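Local coordinates for protein putative Metal-dependent Phosphoesterase (PDB 3E0F) that probably hydrolyses phosphoester bonds, perhaps as a 5'-3' exonuclease on RNA or DNA, with a trinuclear iron and zinc centre that lies beside an AMP-binding pocket, at residues A[18-23]-A[261-266]; A[82-87]-A[208-213]; A[108-113]-A[141-146]. One frame throughout, in Å; residues are numbered along the deposited sequence. Where two conformers were deposited one is given.

Interaction 1 (A[18-23]-A[261-266]). With FE (Fe (III) ion), chain D; ZN (zinc ion), chain B.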
ATOM      1  N   HIS A  18       0.059  -6.577   4.284  1.00 23.36           N
ATOM      2  CA  HIS A  18      -0.373  -5.563   3.318  1.00 24.68           C
ATOM      3  C   HIS A  18      -1.898  -5.215   3.474  1.00 24.16           C
ATOM      4  O   HIS A  18      -2.764  -5.705   2.747  1.00 21.42           O
ATOM      5  CB  HIS A  18      -0.024  -6.086   1.915  1.00 23.24           C
ATOM      6  CG  HIS A  18      -0.097  -5.061   0.832  1.00 23.20           C
ATOM      7  ND1 HIS A  18       0.406  -5.291  -0.432  1.00 17.87           N
ATOM      8  CD2 HIS A  18      -0.626  -3.816   0.811  1.00 19.98           C
ATOM      9  CE1 HIS A  18       0.193  -4.227  -1.180  1.00 23.78           C
ATOM     10  NE2 HIS A  18      -0.445  -3.325  -0.457  1.00 19.79           N
ATOM     11  N   CYS A  19      -2.195  -4.357   4.441  1.00 25.64           N
ATOM     12  CA  CYS A  19      -3.576  -4.027   4.800  1.00 24.76           C
ATOM     13  C   CYS A  19      -3.733  -2.528   4.959  1.00 23.27           C
ATOM     14  O   CYS A  19      -2.901  -1.888   5.558  1.00 24.49           O
ATOM     15  CB  CYS A  19      -3.946  -4.686   6.122  1.00 26.62           C
ATOM     16  SG  CYS A  19      -3.553  -6.427   6.266  1.00 26.07           S
ATOM     17  N   HIS A  20      -4.813  -1.987   4.409  1.00 24.57           N
ATOM     18  CA  HIS A  20      -5.119  -0.579   4.457  1.00 21.92           C
ATOM     19  C   HIS A  20      -6.300  -0.277   5.399  1.00 25.01           C
ATOM     20  O   HIS A  20      -7.234  -1.086   5.549  1.00 25.71           O
ATOM     21  CB  HIS A  20      -5.447  -0.121   3.052  1.00 21.18           C
ATOM     22  CG  HIS A  20      -4.312  -0.297   2.102  1.00 19.27           C
ATOM     23  ND1 HIS A  20      -3.379   0.682   1.886  1.00 26.62           N
ATOM     24  CD2 HIS A  20      -3.928  -1.352   1.351  1.00 26.79           C
ATOM     25  CE1 HIS A  20      -2.473   0.248   1.032  1.00 28.19           C
ATOM     26  NE2 HIS A  20      -2.788  -0.983   0.681  1.00 24.67           N
ATOM     27  N   THR A  21      -6.251   0.906   6.009  1.00 23.39           N
ATOM     28  CA  THR A  21      -7.259   1.359   6.936  1.00 21.88           C
ATOM     29  C   THR A  21      -7.760   2.717   6.469  1.00 22.89           C
ATOM     30  O   THR A  21      -7.359   3.205   5.413  1.00 25.02           O
ATOM     31  CB  THR A  21      -6.679   1.508   8.343  1.00 23.04           C
ATOM     32  OG1 THR A  21      -5.805   2.646   8.358  1.00 26.45           O
ATOM     33  CG2 THR A  21      -5.935   0.219   8.794  1.00 14.42           C
ATOM     34  N   VAL A  22      -8.646   3.303   7.263  1.00 22.02           N
ATOM     35  CA  VAL A  22      -9.211   4.628   7.035  1.00 21.73           C
ATOM     36  C   VAL A  22      -8.185   5.741   6.982  1.00 22.29           C
ATOM     37  O   VAL A  22      -8.490   6.821   6.490  1.00 25.13           O
ATOM     38  CB  VAL A  22     -10.225   5.028   8.140  1.00 20.16           C
ATOM     39  CG1 VAL A  22     -11.528   4.311   7.925  1.00 19.68           C
ATOM     40  CG2 VAL A  22      -9.633   4.799   9.550  1.00 14.79           C
ATOM     41  N   PHE A  23      -7.002   5.504   7.520  1.00 21.37           N
ATOM     42  CA  PHE A  23      -5.908   6.468   7.400  1.00 22.35           C
ATOM     43  C   PHE A  23      -5.305   6.604   5.992  1.00 23.32           C
ATOM     44  O   PHE A  23      -4.435   7.442   5.783  1.00 24.35           O
ATOM     45  CB  PHE A  23      -4.828   6.148   8.400  1.00 21.54           C
ATOM     46  CG  PHE A  23      -5.204   6.508   9.791  1.00 24.58           C
ATOM     47  CD1 PHE A  23      -5.155   7.843  10.212  1.00 19.98           C
ATOM     48  CD2 PHE A  23      -5.620   5.535  10.682  1.00 20.87           C
ATOM     49  CE1 PHE A  23      -5.503   8.187  11.491  1.00 22.46           C
ATOM     50  CE2 PHE A  23      -5.974   5.869  11.966  1.00 19.85           C
ATOM     51  CZ  PHE A  23      -5.914   7.214  12.377  1.00 25.05           C
ATOM     52  N   ASP A 261      -3.731  -7.035   0.529  1.00 24.27           N
ATOM     53  CA  ASP A 261      -4.046  -5.727  -0.035  1.00 24.27           C
ATOM     54  C   ASP A 261      -5.483  -5.320   0.314  1.00 25.69           C
ATOM     55  O   ASP A 261      -6.191  -4.654  -0.435  1.00 25.47           O
ATOM     56  CB  ASP A 261      -3.811  -5.733  -1.541  1.00 26.64           C
ATOM     57  CG  ASP A 261      -3.258  -4.472  -2.010  1.00 24.44           C
ATOM     58  OD1 ASP A 261      -3.467  -3.482  -1.316  1.00 30.27           O
ATOM     59  OD2 ASP A 261      -2.607  -4.461  -3.048  1.00 28.69           O
ATOM     60  N   TRP A 262      -5.887  -5.763   1.488  1.00 25.70           N
ATOM     61  CA  TRP A 262      -7.196  -5.548   2.004  1.00 24.49           C
ATOM     62  C   TRP A 262      -7.444  -4.075   2.134  1.00 25.28           C
ATOM     63  O   TRP A 262      -6.614  -3.346   2.689  1.00 23.94           O
ATOM     64  CB  TRP A 262      -7.237  -6.139   3.397  1.00 22.53           C
ATOM     65  CG  TRP A 262      -8.512  -6.101   4.133  1.00 18.96           C
ATOM     66  CD1 TRP A 262      -9.647  -6.804   3.851  1.00 18.66           C
ATOM     67  CD2 TRP A 262      -8.758  -5.405   5.359  1.00 20.55           C
ATOM     68  NE1 TRP A 262     -10.594  -6.562   4.817  1.00 24.59           N
ATOM     69  CE2 TRP A 262     -10.065  -5.719   5.760  1.00 15.04           C
ATOM     70  CE3 TRP A 262      -7.994  -4.541   6.158  1.00 19.80           C
ATOM     71  CZ2 TRP A 262     -10.625  -5.193   6.903  1.00 20.96           C
ATOM     72  CZ3 TRP A 262      -8.543  -4.037   7.286  1.00 18.28           C
ATOM     73  CH2 TRP A 262      -9.847  -4.348   7.651  1.00 22.17           C
ATOM     74  N   HIS A 263      -8.614  -3.666   1.664  1.00 24.32           N
ATOM     75  CA  HIS A 263      -9.094  -2.330   1.864  1.00 25.45           C
ATOM     76  C   HIS A 263     -10.441  -2.398   2.543  1.00 24.39           C
ATOM     77  O   HIS A 263     -11.229  -1.475   2.423  1.00 25.00           O
ATOM     78  CB  HIS A 263      -9.224  -1.611   0.530  1.00 23.86           C
ATOM     79  CG  HIS A 263      -7.918  -1.254  -0.087  1.00 23.54           C
ATOM     80  ND1 HIS A 263      -7.016  -2.191  -0.523  1.00 26.15           N
ATOM     81  CD2 HIS A 263      -7.374  -0.055  -0.367  1.00 27.00           C
ATOM     82  CE1 HIS A 263      -5.971  -1.586  -1.041  1.00 18.36           C
ATOM     83  NE2 HIS A 263      -6.161  -0.288  -0.955  1.00 21.32           N
ATOM     84  N   GLY A 264     -10.697  -3.477   3.273  1.00 25.23           N
ATOM     85  CA  GLY A 264     -12.018  -3.697   3.849  1.00 24.60           C
ATOM     86  C   GLY A 264     -13.033  -3.769   2.732  1.00 25.07           C
ATOM     87  O   GLY A 264     -12.810  -4.463   1.727  1.00 26.69           O
ATOM     88  N   LYS A 265     -14.113  -3.006   2.858  1.00 26.56           N
ATOM     89  CA  LYS A 265     -15.210  -3.034   1.854  1.00 29.77           C
ATOM     90  C   LYS A 265     -14.860  -2.396   0.496  1.00 30.99           C
ATOM     91  O   LYS A 265     -15.585  -2.589  -0.498  1.00 31.60           O
ATOM     92  CB  LYS A 265     -16.456  -2.356   2.424  1.00 30.61           C
ATOM     93  CG  LYS A 265     -17.026  -3.067   3.643  1.00 34.27           C
ATOM     94  CD  LYS A 265     -18.377  -2.473   4.069  1.00 35.87           C
ATOM     95  N   GLY A 266     -13.752  -1.653   0.444  1.00 29.95           N
ATOM     96  CA  GLY A 266     -13.396  -0.891  -0.737  1.00 31.10           C
ATOM     97  C   GLY A 266     -12.848  -1.759  -1.858  1.00 32.27           C
ATOM     98  O   GLY A 266     -12.664  -1.274  -2.973  1.00 31.77           O
TER
HETATM   99 FE    FE D 303      -1.822  -1.784  -1.250  1.00 28.99          FE
HETATM  100 ZN    ZN B 301      -4.793   1.452  -1.648  1.00 39.23          ZN

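Interaction 2 (A[82-87]-A[208-213]). With FE (Fe (III) ion), chain C.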
ATOM      1  N   ASP A  82       8.930   4.354 -17.053  1.00 39.82           N
ATOM      2  CA  ASP A  82       7.511   4.626 -17.280  1.00 42.48           C
ATOM      3  C   ASP A  82       6.615   3.870 -16.272  1.00 40.70           C
ATOM      4  O   ASP A  82       5.398   4.064 -16.261  1.00 40.73           O
ATOM      5  CB  ASP A  82       7.117   4.350 -18.746  1.00 44.65           C
ATOM      6  CG  ASP A  82       7.090   2.850 -19.097  1.00 56.20           C
ATOM      7  OD1 ASP A  82       8.167   2.270 -19.385  1.00 50.87           O
ATOM      8  OD2 ASP A  82       5.974   2.258 -19.103  1.00 69.65           O
ATOM      9  N   VAL A  83       7.214   3.033 -15.416  1.00 36.94           N
ATOM     10  CA  VAL A  83       6.437   2.107 -14.606  1.00 31.46           C
ATOM     11  C   VAL A  83       6.110   2.674 -13.229  1.00 30.81           C
ATOM     12  O   VAL A  83       6.988   3.105 -12.497  1.00 32.04           O
ATOM     13  CB  VAL A  83       7.138   0.749 -14.429  1.00 30.36           C
ATOM     14  CG1 VAL A  83       6.183  -0.229 -13.797  1.00 21.09           C
ATOM     15  CG2 VAL A  83       7.659   0.219 -15.759  1.00 23.06           C
ATOM     16  N   SER A  84       4.828   2.655 -12.898  1.00 30.03           N
ATOM     17  CA  SER A  84       4.335   2.941 -11.560  1.00 30.68           C
ATOM     18  C   SER A  84       4.604   1.734 -10.637  1.00 29.48           C
ATOM     19  O   SER A  84       4.244   0.614 -10.960  1.00 29.16           O
ATOM     20  CB  SER A  84       2.842   3.284 -11.648  1.00 30.02           C
ATOM     21  OG  SER A  84       2.196   3.149 -10.392  1.00 40.14           O
ATOM     22  N   VAL A  85       5.267   1.977  -9.513  1.00 29.55           N
ATOM     23  CA  VAL A  85       5.743   0.924  -8.600  1.00 29.89           C
ATOM     24  C   VAL A  85       5.283   1.215  -7.169  1.00 29.98           C
ATOM     25  O   VAL A  85       5.420   2.337  -6.678  1.00 31.13           O
ATOM     26  CB  VAL A  85       7.319   0.824  -8.573  1.00 28.45           C
ATOM     27  CG1 VAL A  85       7.758  -0.385  -7.771  1.00 29.57           C
ATOM     28  CG2 VAL A  85       7.875   0.738  -9.961  1.00 24.62           C
ATOM     29  N   HIS A  86       4.732   0.224  -6.489  1.00 29.36           N
ATOM     30  CA  HIS A  86       4.345   0.439  -5.100  1.00 29.30           C
ATOM     31  C   HIS A  86       5.309  -0.327  -4.202  1.00 27.87           C
ATOM     32  O   HIS A  86       5.682  -1.461  -4.494  1.00 24.12           O
ATOM     33  CB  HIS A  86       2.916  -0.016  -4.849  1.00 30.73           C
ATOM     34  CG  HIS A  86       1.877   0.761  -5.602  1.00 39.66           C
ATOM     35  ND1 HIS A  86       0.530   0.662  -5.317  1.00 45.10           N
ATOM     36  CD2 HIS A  86       1.981   1.663  -6.606  1.00 37.19           C
ATOM     37  CE1 HIS A  86      -0.147   1.451  -6.134  1.00 41.54           C
ATOM     38  NE2 HIS A  86       0.708   2.068  -6.923  1.00 34.53           N
HETATM   39  N   MSE A  87       5.709   0.305  -3.107  1.00 27.63           N
HETATM   40  CA  MSE A  87       6.701  -0.265  -2.233  1.00 31.48           C
HETATM   41  C   MSE A  87       6.176  -0.329  -0.825  1.00 29.10           C
HETATM   42  O   MSE A  87       5.639   0.642  -0.303  1.00 30.24           O
HETATM   43  CB  MSE A  87       7.944   0.585  -2.275  1.00 30.86           C
HETATM   44  CG  MSE A  87       8.265   1.028  -3.696  1.00 40.16           C
HETATM   45 SE   MSE A  87      10.100   0.790  -4.091  0.75 43.57          SE
HETATM   46  CE  MSE A  87      10.087  -1.127  -4.293  1.00 45.09           C
ATOM     47  N   GLN A 208      -2.411  -4.588 -14.182  1.00 66.12           N
ATOM     48  CA  GLN A 208      -3.395  -3.507 -14.021  1.00 65.28           C
ATOM     49  C   GLN A 208      -2.621  -2.242 -13.594  1.00 67.17           C
ATOM     50  O   GLN A 208      -1.569  -2.341 -12.912  1.00 67.87           O
ATOM     51  CB  GLN A 208      -4.463  -3.885 -12.990  1.00 65.86           C
ATOM     52  CG  GLN A 208      -5.295  -5.097 -13.388  1.00 64.99           C
ATOM     53  N   ARG A 209      -3.113  -1.073 -14.027  1.00 65.79           N
ATOM     54  CA  ARG A 209      -2.433   0.230 -13.797  1.00 65.62           C
ATOM     55  C   ARG A 209      -1.392   0.538 -14.877  1.00 64.23           C
ATOM     56  O   ARG A 209      -1.518   1.538 -15.608  1.00 65.58           O
ATOM     57  CB  ARG A 209      -1.747   0.287 -12.420  1.00 66.29           C
ATOM     58  N   ASN A 210      -0.374  -0.330 -14.970  1.00 59.56           N
ATOM     59  CA  ASN A 210       0.737  -0.157 -15.920  1.00 54.02           C
ATOM     60  C   ASN A 210       0.535  -0.775 -17.303  1.00 49.96           C
ATOM     61  O   ASN A 210       0.012  -1.857 -17.427  1.00 50.07           O
ATOM     62  CB  ASN A 210       2.014  -0.762 -15.327  1.00 52.27           C
ATOM     63  CG  ASN A 210       2.599   0.077 -14.214  1.00 50.55           C
ATOM     64  OD1 ASN A 210       2.778   1.293 -14.370  1.00 28.88           O
ATOM     65  ND2 ASN A 210       2.929  -0.574 -13.084  1.00 35.80           N
ATOM     66  N   ARG A 211       1.011  -0.105 -18.341  1.00 47.68           N
ATOM     67  CA  ARG A 211       1.127  -0.730 -19.659  1.00 46.11           C
ATOM     68  C   ARG A 211       2.213  -1.850 -19.684  1.00 44.90           C
ATOM     69  O   ARG A 211       2.192  -2.722 -20.564  1.00 41.30           O
ATOM     70  CB  ARG A 211       1.422   0.335 -20.734  1.00 46.18           C
ATOM     71  N   ARG A 212       3.162  -1.810 -18.741  1.00 42.72           N
ATOM     72  CA  ARG A 212       4.198  -2.845 -18.647  1.00 42.30           C
ATOM     73  C   ARG A 212       4.749  -2.986 -17.231  1.00 38.00           C
ATOM     74  O   ARG A 212       4.744  -2.041 -16.455  1.00 36.92           O
ATOM     75  CB  ARG A 212       5.344  -2.584 -19.636  1.00 42.12           C
ATOM     76  CG  ARG A 212       6.329  -1.494 -19.213  1.00 46.41           C
ATOM     77  CD  ARG A 212       7.592  -1.547 -20.047  1.00 45.40           C
ATOM     78  NE  ARG A 212       8.595  -0.568 -19.621  1.00 50.12           N
ATOM     79  CZ  ARG A 212       9.510  -0.762 -18.662  1.00 55.26           C
ATOM     80  NH1 ARG A 212       9.584  -1.918 -17.987  1.00 45.53           N
ATOM     81  NH2 ARG A 212      10.373   0.221 -18.377  1.00 56.43           N
ATOM     82  N   LEU A 213       5.230  -4.184 -16.917  1.00 34.38           N
ATOM     83  CA  LEU A 213       5.812  -4.472 -15.615  1.00 29.67           C
ATOM     84  C   LEU A 213       7.268  -4.020 -15.570  1.00 25.95           C
ATOM     85  O   LEU A 213       7.880  -3.781 -16.596  1.00 25.70           O
ATOM     86  CB  LEU A 213       5.750  -5.966 -15.335  1.00 29.58           C
ATOM     87  CG  LEU A 213       4.408  -6.665 -15.514  1.00 29.96           C
ATOM     88  CD1 LEU A 213       4.672  -8.161 -15.422  1.00 30.16           C
ATOM     89  CD2 LEU A 213       3.358  -6.201 -14.465  1.00 19.36           C
TER
HETATM   90 FE    FE C 302      -0.483  -0.983  -4.343  1.00 28.21          FE

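Interaction 3 (A[108-113]-A[141-146]). With PO4 (phosphate ion), chain F.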
ATOM      1  N   ALA A 108       0.810  16.136  -0.412  1.00 30.19           N
ATOM      2  CA  ALA A 108       0.409  17.447  -0.920  1.00 31.54           C
ATOM      3  C   ALA A 108       0.132  17.381  -2.433  1.00 33.28           C
ATOM      4  O   ALA A 108      -0.859  17.938  -2.919  1.00 35.48           O
ATOM      5  CB  ALA A 108       1.465  18.519  -0.603  1.00 26.73           C
ATOM      6  N   ALA A 109       0.987  16.676  -3.158  1.00 32.89           N
ATOM      7  CA  ALA A 109       0.863  16.573  -4.604  1.00 32.01           C
ATOM      8  C   ALA A 109      -0.409  15.801  -4.958  1.00 32.64           C
ATOM      9  O   ALA A 109      -1.136  16.174  -5.879  1.00 32.93           O
ATOM     10  CB  ALA A 109       2.107  15.881  -5.198  1.00 29.65           C
ATOM     11  N   ARG A 110      -0.666  14.733  -4.204  1.00 31.32           N
ATOM     12  CA  ARG A 110      -1.849  13.892  -4.398  1.00 32.25           C
ATOM     13  C   ARG A 110      -3.172  14.603  -3.992  1.00 30.32           C
ATOM     14  O   ARG A 110      -4.198  14.424  -4.632  1.00 28.29           O
ATOM     15  CB  ARG A 110      -1.624  12.491  -3.750  1.00 30.55           C
ATOM     16  CG  ARG A 110      -2.848  11.778  -3.272  1.00 42.24           C
ATOM     17  CD  ARG A 110      -3.053  10.317  -3.744  1.00 48.17           C
ATOM     18  NE  ARG A 110      -1.931   9.382  -3.707  1.00 46.86           N
ATOM     19  CZ  ARG A 110      -0.980   9.302  -2.781  1.00 45.25           C
ATOM     20  NH1 ARG A 110      -0.926  10.096  -1.716  1.00 44.48           N
ATOM     21  NH2 ARG A 110      -0.048   8.384  -2.937  1.00 50.77           N
ATOM     22  N   LEU A 111      -3.130  15.454  -2.972  1.00 32.26           N
ATOM     23  CA  LEU A 111      -4.265  16.352  -2.672  1.00 32.19           C
ATOM     24  C   LEU A 111      -4.599  17.348  -3.797  1.00 31.82           C
ATOM     25  O   LEU A 111      -5.758  17.522  -4.148  1.00 33.35           O
ATOM     26  CB  LEU A 111      -4.004  17.129  -1.390  1.00 30.96           C
ATOM     27  CG  LEU A 111      -5.225  17.867  -0.891  1.00 31.82           C
ATOM     28  CD1 LEU A 111      -6.379  16.868  -0.682  1.00 29.31           C
ATOM     29  CD2 LEU A 111      -4.870  18.623   0.385  1.00 29.94           C
ATOM     30  N   ARG A 112      -3.581  18.014  -4.333  0.50 32.53           N
ATOM     31  CA  ARG A 112      -3.772  18.958  -5.440  0.50 34.02           C
ATOM     32  C   ARG A 112      -4.375  18.257  -6.658  0.50 33.68           C
ATOM     33  O   ARG A 112      -5.276  18.784  -7.314  0.50 33.71           O
ATOM     34  CB  ARG A 112      -2.448  19.626  -5.837  0.50 33.25           C
ATOM     35  CG  ARG A 112      -2.383  21.122  -5.555  0.50 37.40           C
ATOM     36  CD  ARG A 112      -1.040  21.745  -5.996  0.50 38.70           C
ATOM     37  NE  ARG A 112      -0.673  21.378  -7.365  0.50 40.12           N
ATOM     38  CZ  ARG A 112      -1.200  21.913  -8.464  0.50 42.92           C
ATOM     39  NH1 ARG A 112      -2.138  22.853  -8.386  0.50 44.67           N
ATOM     40  NH2 ARG A 112      -0.792  21.497  -9.653  0.50 41.47           N
ATOM     41  N   ARG A 113      -3.857  17.066  -6.932  1.00 32.68           N
ATOM     42  CA  ARG A 113      -4.257  16.251  -8.062  1.00 32.30           C
ATOM     43  C   ARG A 113      -5.714  15.769  -7.952  1.00 31.06           C
ATOM     44  O   ARG A 113      -6.463  15.756  -8.933  1.00 28.61           O
ATOM     45  CB  ARG A 113      -3.306  15.055  -8.081  1.00 33.51           C
ATOM     46  CG  ARG A 113      -3.124  14.337  -9.402  1.00 43.26           C
ATOM     47  CD  ARG A 113      -4.088  13.165  -9.639  1.00 43.71           C
ATOM     48  NE  ARG A 113      -4.192  12.235  -8.526  1.00 43.02           N
ATOM     49  CZ  ARG A 113      -4.240  10.904  -8.627  1.00 44.62           C
ATOM     50  NH1 ARG A 113      -4.171  10.270  -9.800  1.00 43.61           N
ATOM     51  NH2 ARG A 113      -4.322  10.194  -7.511  1.00 42.77           N
ATOM     52  N   ARG A 141      -5.570  13.430   8.759  1.00 32.50           N
ATOM     53  CA  ARG A 141      -4.706  12.259   8.859  1.00 33.15           C
ATOM     54  C   ARG A 141      -4.967  11.137   7.849  1.00 31.27           C
ATOM     55  O   ARG A 141      -4.253  10.132   7.856  1.00 33.61           O
ATOM     56  CB  ARG A 141      -4.744  11.715  10.274  1.00 34.74           C
ATOM     57  CG  ARG A 141      -4.010  12.652  11.229  1.00 38.29           C
ATOM     58  CD  ARG A 141      -3.907  12.029  12.565  1.00 41.14           C
ATOM     59  NE  ARG A 141      -5.244  11.720  13.045  1.00 39.19           N
ATOM     60  CZ  ARG A 141      -5.518  10.834  13.997  1.00 43.34           C
ATOM     61  NH1 ARG A 141      -4.542  10.164  14.601  1.00 42.59           N
ATOM     62  NH2 ARG A 141      -6.784  10.623  14.350  1.00 44.58           N
ATOM     63  N   THR A 142      -5.956  11.313   6.972  1.00 28.06           N
ATOM     64  CA  THR A 142      -6.170  10.404   5.856  1.00 26.85           C
ATOM     65  C   THR A 142      -5.367  10.864   4.639  1.00 26.73           C
ATOM     66  O   THR A 142      -5.370  12.039   4.281  1.00 28.38           O
ATOM     67  CB  THR A 142      -7.653  10.289   5.476  1.00 25.32           C
ATOM     68  OG1 THR A 142      -8.375   9.718   6.573  1.00 24.94           O
ATOM     69  CG2 THR A 142      -7.848   9.410   4.213  1.00 24.44           C
ATOM     70  N   THR A 143      -4.660   9.926   4.018  1.00 26.97           N
ATOM     71  CA  THR A 143      -4.067  10.173   2.714  1.00 26.76           C
ATOM     72  C   THR A 143      -5.184  10.105   1.687  1.00 26.09           C
ATOM     73  O   THR A 143      -5.737   9.028   1.459  1.00 22.39           O
ATOM     74  CB  THR A 143      -2.973   9.153   2.408  1.00 26.31           C
ATOM     75  OG1 THR A 143      -1.999   9.201   3.452  1.00 26.06           O
ATOM     76  CG2 THR A 143      -2.303   9.476   1.086  1.00 22.06           C
ATOM     77  N   ILE A 144      -5.537  11.272   1.134  1.00 29.00           N
ATOM     78  CA  ILE A 144      -6.666  11.436   0.221  1.00 32.06           C
ATOM     79  C   ILE A 144      -6.178  11.070  -1.130  1.00 32.69           C
ATOM     80  O   ILE A 144      -5.030  11.272  -1.434  1.00 36.41           O
ATOM     81  CB  ILE A 144      -7.287  12.872   0.255  1.00 35.82           C
ATOM     82  CG1 ILE A 144      -7.624  13.268   1.721  1.00 42.41           C
ATOM     83  CG2 ILE A 144      -8.564  12.965  -0.617  1.00 27.24           C
ATOM     84  CD1 ILE A 144      -8.416  14.608   1.945  1.00 35.84           C
ATOM     85  N   GLY A 145      -7.048  10.460  -1.919  1.00 33.93           N
ATOM     86  CA  GLY A 145      -6.688   9.930  -3.214  1.00 30.70           C
ATOM     87  C   GLY A 145      -7.873   9.502  -4.068  1.00 30.17           C
ATOM     88  O   GLY A 145      -9.026   9.704  -3.739  1.00 33.05           O
ATOM     89  N   ARG A 146      -7.538   8.920  -5.201  1.00 31.44           N
ATOM     90  CA  ARG A 146      -8.470   8.374  -6.179  1.00 30.99           C
ATOM     91  C   ARG A 146      -9.614   7.525  -5.584  1.00 26.94           C
ATOM     92  O   ARG A 146     -10.753   7.687  -5.994  1.00 29.26           O
ATOM     93  CB  ARG A 146      -7.636   7.538  -7.150  1.00 32.52           C
ATOM     94  CG  ARG A 146      -7.886   7.639  -8.620  1.00 34.29           C
ATOM     95  CD  ARG A 146      -6.638   7.103  -9.329  1.00 38.60           C
ATOM     96  NE  ARG A 146      -6.975   6.219 -10.420  1.00 51.85           N
ATOM     97  CZ  ARG A 146      -7.175   4.914 -10.302  1.00 50.76           C
ATOM     98  NH1 ARG A 146      -7.061   4.304  -9.129  1.00 53.77           N
ATOM     99  NH2 ARG A 146      -7.514   4.221 -11.377  1.00 50.29           N
TER
HETATM  100  P   PO4 F 305      -3.859   6.481  -6.143  1.00 29.89           P
HETATM  101  O1  PO4 F 305      -5.030   5.604  -6.560  1.00 31.65           O
HETATM  102  O2  PO4 F 305      -3.196   5.836  -4.922  1.00 47.95           O
HETATM  103  O3  PO4 F 305      -2.935   6.591  -7.323  1.00 38.67           O
HETATM  104  O4  PO4 F 305      -4.434   7.757  -5.603  1.00 47.41           O

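Interaction 1 (A[18-23]-A[261-266])
Cys19, at the end of strand 15-19, and Trp262, in the loop that follows strand 255-258, form a single beta bridge whose straight bond runs from His20 N to Trp262 O (2.8 Å, 164°), while His18 O accepts only weak bonds from the amides of Asp261 and Trp262. In the PHP fold, a distorted seven-stranded beta-alpha barrel, first and last strands come together here, and the bridge aligns the ligands of a metal site. One iron is bound by His18 NE2 at 2.2 Å, by His20 NE2 at 2.3 Å and by Asp261 OD1 at 2.4 Å, and Glu75 adds a further ligand. With CG anti to its backbone N (chi1 -166°), His18 runs alongside Asp261, whose carboxyl carbon lies over one face of the imidazole. Second-shell partners orient this pair: Glu231 bonds His18 ND1, and His234 bonds Asp261 OD2. The His20 ring stacks in offset fashion on the ring of His263, the centroids 4.1 Å apart and the planes 23° from parallel. That stack joins two metal sites, because His263 NE2 binds the zinc ion together with Asp25 and His50. Cys19 CB touches Trp262 CE3 on the side where helix 30-39 packs. The His263 ring is itself fixed by ND1, which gives a hydrogen bond in the ring plane to Asp261 O at 2.6 Å.

Interaction 2 (A[82-87]-A[208-213])
Arg212 and Val83 cross at about a right angle where the loop 208-213 passes over the start of strand 83-90, and the long side chain of the arginine can be followed atom by atom. From CB it turns into the crowded position between backbone N and carbonyl carbon (chi1 77°) and then runs extended to NE. CG passes near Asp82 OD2 and Val83 CG2, and Arg212 CD comes to 3.9 Å from Asp82 OD1. Arg212 NE makes the salt bridge proper, meeting the syn lone pair of Asp82 OD1 at 2.9 Å, although this oxygen lies 30° out of the guanidinium plane and the bond is bent. Arg212 CZ sits over Val83 CG2 at 3.6 Å, the methyl lying over the middle of one guanidinium face. At the tip, NH2 adds a weak bond to Asp82 OD1, and NH1 reaches Gln218 of helix 216-225 and, weakly, Leu213 O. In the PHP sheet this strand pairs antiparallel with strands 70-80 and 198-202, and its His86 binds one of the irons through ND1. Nearer the strand's start, Asn210 docks on the backbone of Ser84 by both ends of its amide. Asn210 OD1 accepts from Ser84 N at 2.9 Å, and Asn210 ND2 gives a nearly linear bond (171°) to Ser84 O at 2.8 Å, in the carbonyl plane and on a lone pair. The two bonds fix the rotation of the amide, and Val83 CG1 packs against Asn210 ND2 at 3.3 Å.

Interaction 3 (A[108-113]-A[141-146])
The guanidinium groups of Arg113 and Arg146 lie nearly parallel, their planes 17° apart, and each meets the bound phosphate at an edge: O4 and the phosphorus lie at the edge of Arg113, and O1 at that of Arg146. Arg113 NH2 gives phosphate O4 a weak hydrogen bond at 3.1 Å, and the backbone N of Arg146 gives the same oxygen another, also weak, at 3.3 Å. Bends at chi2 and chi3 fold the Arg113 chain back toward the anion, while its NH1 bonds Ile178 O. Arg110 approaches obliquely, Arg110 NE 3.5 Å from phosphate O4, and its NH2 is held in a salt bridge by Asp51. All three arginines bind AMP, and the phosphate, probably from the crystallisation liquor, occupies their pocket in the PHP domain, between helix 97-121 and the loop leading into helix 146-155. Gly145 CA lies 3.9 Å from phosphate O4 and packs against Arg110 CD. Two residues earlier in this loop, Thr143 presents CG2 to Arg110 NH1, its hydroxyl being bonded to His50 O. At the outer side of the helix, Leu111 CD1 meets Ile144 CD1 at 4.0 Å, beside helix 129-133.

In the fold
Interaction 1 joins the first strand to the loop after the last, helping to close the barrel; interaction 2 is nested inside the loop it closes, and interaction 3 inside interaction 2. The centres of interactions 1 and 2 lie about 20 Å apart; interaction 1 supplies three ligands of one iron and one of the zinc, interaction 2 one ligand of the other iron. The centre of interaction 3 is about 16 Å from that of interaction 1, and probable hydrogen bonds of Thr142 and Thr143 to Val22 and Phe23 join them. Strand 83-90 leads on to helix 97-121, linking interactions 2 and 3. The fold brings metal ligands and AMP-binding arginines, far apart in sequence, to one site.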